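Local atomic coordinates of iron-containing alcohol dehydrogenase (Ralstonia eutropha, PDB entry 3JZD), a protein that probably reduces maleylacetate to 3-oxoadipate with NADH or NADPH, as a homodimeric member of the iron-containing alcohol dehydrogenase family. Residues A[159-164]-A[218-223]. Sequence-based numbering, arbitrary orientation.
Sequences LTVGLP and DARSQC. With NAD (nicotinamide-adenine-dinucleotide), chain E.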
ATOM      1  N   LEU A 159      20.321  -6.977  11.439  1.00 19.74           N
ATOM      2  CA  LEU A 159      19.896  -7.276  12.807  1.00 20.54           C
ATOM      3  C   LEU A 159      19.118  -8.600  12.901  1.00 21.25           C
ATOM      4  O   LEU A 159      18.777  -9.017  13.983  1.00 22.19           O
ATOM      5  CB  LEU A 159      19.087  -6.122  13.433  1.00 17.28           C
ATOM      6  CG  LEU A 159      19.771  -4.749  13.538  1.00 24.24           C
ATOM      7  CD1 LEU A 159      18.956  -3.769  14.407  1.00 18.21           C
ATOM      8  CD2 LEU A 159      21.181  -4.832  14.033  1.00 17.15           C
ATOM      9  N   THR A 160      18.820  -9.242  11.778  1.00 20.45           N
ATOM     10  CA  THR A 160      18.141 -10.531  11.801  1.00 20.33           C
ATOM     11  C   THR A 160      19.095 -11.673  11.484  1.00 20.02           C
ATOM     12  O   THR A 160      18.706 -12.810  11.557  1.00 19.90           O
ATOM     13  CB  THR A 160      16.936 -10.572  10.829  1.00 19.86           C
ATOM     14  OG1 THR A 160      17.393 -10.412   9.493  1.00 26.58           O
ATOM     15  CG2 THR A 160      16.011  -9.467  11.115  1.00 17.83           C
ATOM     16  N   VAL A 161      20.345 -11.378  11.154  1.00 20.00           N
ATOM     17  CA  VAL A 161      21.317 -12.436  10.817  1.00 20.64           C
ATOM     18  C   VAL A 161      21.451 -13.457  11.967  1.00 19.02           C
ATOM     19  O   VAL A 161      21.456 -14.643  11.732  1.00 17.43           O
ATOM     20  CB  VAL A 161      22.713 -11.830  10.430  1.00 20.34           C
ATOM     21  CG1 VAL A 161      23.850 -12.904  10.484  1.00 21.64           C
ATOM     22  CG2 VAL A 161      22.633 -11.194   9.068  1.00 20.77           C
ATOM     23  N   GLY A 162      21.506 -12.965  13.195  1.00 19.91           N
ATOM     24  CA  GLY A 162      21.613 -13.804  14.357  1.00 20.71           C
ATOM     25  C   GLY A 162      20.271 -14.321  14.864  1.00 21.24           C
ATOM     26  O   GLY A 162      20.236 -14.979  15.871  1.00 21.23           O
ATOM     27  N   LEU A 163      19.159 -14.034  14.188  1.00 20.43           N
ATOM     28  CA  LEU A 163      17.889 -14.615  14.583  1.00 19.08           C
ATOM     29  C   LEU A 163      18.148 -16.133  14.433  1.00 19.73           C
ATOM     30  O   LEU A 163      18.520 -16.583  13.372  1.00 18.49           O
ATOM     31  CB  LEU A 163      16.769 -14.170  13.662  1.00 19.28           C
ATOM     32  CG  LEU A 163      15.355 -14.640  14.028  1.00 18.87           C
ATOM     33  CD1 LEU A 163      14.971 -14.122  15.386  1.00 18.77           C
ATOM     34  CD2 LEU A 163      14.369 -14.153  12.978  1.00 16.31           C
ATOM     35  N   PRO A 164      17.979 -16.916  15.499  1.00 19.66           N
ATOM     36  CA  PRO A 164      18.299 -18.347  15.379  1.00 19.50           C
ATOM     37  C   PRO A 164      17.521 -19.050  14.294  1.00 20.28           C
ATOM     38  O   PRO A 164      16.446 -18.591  13.872  1.00 16.34           O
ATOM     39  CB  PRO A 164      17.931 -18.927  16.741  1.00 19.75           C
ATOM     40  CG  PRO A 164      17.980 -17.771  17.688  1.00 25.09           C
ATOM     41  CD  PRO A 164      17.509 -16.565  16.841  1.00 20.78           C
ATOM     42  N   ASP A 218      20.560 -10.887   1.462  1.00 20.31           N
ATOM     43  CA  ASP A 218      19.447 -10.828   0.508  1.00 22.43           C
ATOM     44  C   ASP A 218      18.297 -11.724   0.972  1.00 22.21           C
ATOM     45  O   ASP A 218      17.148 -11.297   0.926  1.00 23.27           O
ATOM     46  CB  ASP A 218      19.865 -11.268  -0.877  1.00 22.82           C
ATOM     47  CG  ASP A 218      20.796 -10.257  -1.572  1.00 28.77           C
ATOM     48  OD1 ASP A 218      20.668  -9.028  -1.387  1.00 34.00           O
ATOM     49  OD2 ASP A 218      21.625 -10.730  -2.349  1.00 34.66           O
ATOM     50  N   ALA A 219      18.613 -12.934   1.441  1.00 18.44           N
ATOM     51  CA  ALA A 219      17.587 -13.831   1.974  1.00 18.65           C
ATOM     52  C   ALA A 219      16.962 -13.177   3.182  1.00 17.03           C
ATOM     53  O   ALA A 219      15.761 -13.211   3.345  1.00 18.56           O
ATOM     54  CB  ALA A 219      18.161 -15.189   2.340  1.00 17.90           C
ATOM     55  N   ARG A 220      17.769 -12.585   4.044  1.00 14.86           N
ATOM     56  CA  ARG A 220      17.209 -11.906   5.191  1.00 15.03           C
ATOM     57  C   ARG A 220      16.308 -10.717   4.769  1.00 15.88           C
ATOM     58  O   ARG A 220      15.262 -10.507   5.377  1.00 16.11           O
ATOM     59  CB  ARG A 220      18.292 -11.435   6.163  1.00 15.86           C
ATOM     60  CG  ARG A 220      19.025 -12.523   6.988  1.00 16.98           C
ATOM     61  CD  ARG A 220      18.084 -13.338   7.846  1.00 17.47           C
ATOM     62  NE  ARG A 220      18.794 -14.230   8.757  1.00 16.52           N
ATOM     63  CZ  ARG A 220      18.201 -14.946   9.715  1.00 15.92           C
ATOM     64  NH1 ARG A 220      16.884 -14.903   9.882  1.00 20.46           N
ATOM     65  NH2 ARG A 220      18.914 -15.715  10.508  1.00 13.55           N
ATOM     66  N   SER A 221      16.724  -9.937   3.770  1.00 15.12           N
ATOM     67  CA  SER A 221      15.921  -8.841   3.270  1.00 16.12           C
ATOM     68  C   SER A 221      14.576  -9.330   2.743  1.00 17.13           C
ATOM     69  O   SER A 221      13.525  -8.775   3.039  1.00 17.97           O
ATOM     70  CB  SER A 221      16.657  -8.093   2.158  1.00 17.41           C
ATOM     71  OG  SER A 221      17.862  -7.539   2.642  1.00 18.47           O
ATOM     72  N   GLN A 222      14.604 -10.398   1.991  1.00 18.69           N
ATOM     73  CA  GLN A 222      13.395 -10.944   1.432  1.00 20.51           C
ATOM     74  C   GLN A 222      12.398 -11.357   2.545  1.00 20.06           C
ATOM     75  O   GLN A 222      11.195 -11.063   2.430  1.00 19.31           O
ATOM     76  CB  GLN A 222      13.773 -12.119   0.554  1.00 23.93           C
ATOM     77  CG  GLN A 222      12.624 -12.786  -0.082  1.00 31.32           C
ATOM     78  CD  GLN A 222      13.061 -13.848  -1.090  1.00 38.34           C
ATOM     79  OE1 GLN A 222      12.503 -13.914  -2.171  1.00 42.03           O
ATOM     80  NE2 GLN A 222      14.076 -14.659  -0.743  1.00 37.22           N
ATOM     81  N   CYS A 223      12.888 -11.967   3.632  1.00 18.13           N
ATOM     82  CA  CYS A 223      11.983 -12.298   4.757  1.00 18.04           C
ATOM     83  C   CYS A 223      11.436 -11.071   5.484  1.00 16.53           C
ATOM     84  O   CYS A 223      10.281 -10.991   5.826  1.00 16.05           O
ATOM     85  CB  CYS A 223      12.664 -13.220   5.777  1.00 16.34           C
ATOM     86  SG  CYS A 223      13.046 -14.848   5.110  1.00 22.17           S
TER
HETATM   87  PA  NAD E 400       9.650 -12.258  20.899  1.00 26.34           P
HETATM   88  O1A NAD E 400       9.606 -10.768  20.726  1.00 30.14           O
HETATM   89  O2A NAD E 400       8.836 -12.619  22.066  1.00 24.21           O
HETATM   90  O5B NAD E 400      11.166 -12.792  20.838  1.00 28.39           O
HETATM   91  C5B NAD E 400      11.498 -14.093  21.316  1.00 27.83           C
HETATM   92  C4B NAD E 400      12.964 -14.117  21.709  1.00 26.90           C
HETATM   93  O4B NAD E 400      13.811 -13.969  20.586  1.00 23.94           O
HETATM   94  C3B NAD E 400      13.305 -12.951  22.630  1.00 29.25           C
HETATM   95  O3B NAD E 400      14.153 -13.359  23.664  1.00 32.77           O
HETATM   96  C2B NAD E 400      14.086 -11.995  21.761  1.00 30.45           C
HETATM   97  O2B NAD E 400      14.982 -11.205  22.508  1.00 28.51           O
HETATM   98  C1B NAD E 400      14.777 -12.967  20.811  1.00 20.89           C
HETATM   99  N9A NAD E 400      15.113 -12.350  19.528  1.00 22.98           N
HETATM  100  C8A NAD E 400      14.232 -11.628  18.763  1.00 20.74           C
HETATM  101  N7A NAD E 400      14.872 -11.247  17.646  1.00 25.99           N
HETATM  102  C5A NAD E 400      16.137 -11.688  17.673  1.00 25.46           C
HETATM  103  C6A NAD E 400      17.222 -11.531  16.798  1.00 26.30           C
HETATM  104  N6A NAD E 400      17.079 -11.153  15.543  1.00 28.46           N
HETATM  105  N1A NAD E 400      18.431 -12.077  17.152  1.00 30.71           N
HETATM  106  C2A NAD E 400      18.576 -12.760  18.336  1.00 23.08           C
HETATM  107  N3A NAD E 400      17.505 -12.926  19.195  1.00 24.83           N
HETATM  108  C4A NAD E 400      16.300 -12.375  18.878  1.00 24.79           C
HETATM  109  O3  NAD E 400       9.062 -13.107  19.661  1.00 22.37           O
HETATM  110  PN  NAD E 400       8.036 -12.597  18.530  1.00 23.12           P
HETATM  111  O1N NAD E 400       7.488 -13.905  17.962  1.00 21.44           O
HETATM  112  O2N NAD E 400       8.681 -11.570  17.688  1.00 17.77           O
HETATM  113  O5D NAD E 400       6.893 -11.821  19.266  1.00 19.32           O
HETATM  114  C5D NAD E 400       5.761 -12.498  19.728  1.00 26.00           C
HETATM  115  C4D NAD E 400       5.043 -11.556  20.674  1.00 26.98           C
HETATM  116  O4D NAD E 400       4.602 -10.461  19.911  1.00 22.08           O
HETATM  117  C3D NAD E 400       3.800 -12.183  21.275  1.00 24.16           C
HETATM  118  O3D NAD E 400       3.530 -11.536  22.482  1.00 21.52           O
HETATM  119  C2D NAD E 400       2.750 -11.858  20.260  1.00 26.09           C
HETATM  120  O2D NAD E 400       1.452 -11.956  20.789  1.00 23.73           O
HETATM  121  C1D NAD E 400       3.186 -10.437  19.895  1.00 23.48           C
HETATM  122  N1N NAD E 400       2.642 -10.021  18.591  1.00 25.98           N
HETATM  123  C2N NAD E 400       1.762  -8.970  18.571  1.00 24.77           C
HETATM  124  C3N NAD E 400       1.223  -8.532  17.370  1.00 26.50           C
HETATM  125  C7N NAD E 400       0.326  -7.315  17.332  1.00 22.73           C
HETATM  126  O7N NAD E 400      -0.163  -6.852  16.110  1.00 25.10           O
HETATM  127  N7N NAD E 400       0.015  -6.636  18.420  1.00 23.83           N
HETATM  128  C4N NAD E 400       1.595  -9.178  16.180  1.00 25.66           C
HETATM  129  C5N NAD E 400       2.495 -10.238  16.211  1.00 30.00           C
HETATM  130  C6N NAD E 400       3.037 -10.639  17.434  1.00 25.05           C
HETATM  131  O   HOH W   1      15.434 -11.103   8.123  1.00 12.57           O
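Thr160 and Arg220 bring the two backbones to within 6.8 Å, CA to CA, where a type I beta turn from Thr160 to Leu163, in the loop between strand 152-155 and helix 165-182, lies beside the first turns of helix 217-236. On the helix side the contact is made by Arg220 alone, whose side chain leaves the helix, bends at chi2 (-59°) and then runs extended, which carries its guanidinium across to the carbonyl groups of the turn. NH2 reaches two of them: Leu163 O at 3.0 Å, through a bond that meets a lone pair in the carbonyl plane although the oxygen is tilted 22° out of the guanidinium plane, and Val161 O, also at 3.0 Å from NH2, through a weak, strongly bent bond. Thr160 C lies over the centre of one guanidinium face, 3.7 Å above its plane, with Val161 N over the same face. NE and NH1 are engaged beyond the turn, by Pro214 O and by the hydroxyls of Ser168 and Tyr123 respectively, so every nitrogen of the group has a partner and its rotation is fixed. Alongside the aliphatic part of this arginine, Thr160 OG1 lies 3.4 Å from Arg220 CD; it bonds to Pro157 O. A water donates to Arg220 O at 2.8 Å and probably bridges to Thr160 OG1, though that leg is suspiciously short and its placing doubtful. Leu163 faces two ways: CB packs against Arg220 NH1, while CG lies anti to the backbone N (chi1 -176°), and from there CD1 reaches to 3.5 Å from C5A of the NAD adenine. Leu159 O comes within 3.1 Å of N6A of the same base. A buried cation, probably stabilised by the surrounding carbonyl oxygens, thus ties the turn that borders the adenine to the helical C-terminal part of the dehydrogenase, and stands as a second shell behind the cofactor pocket.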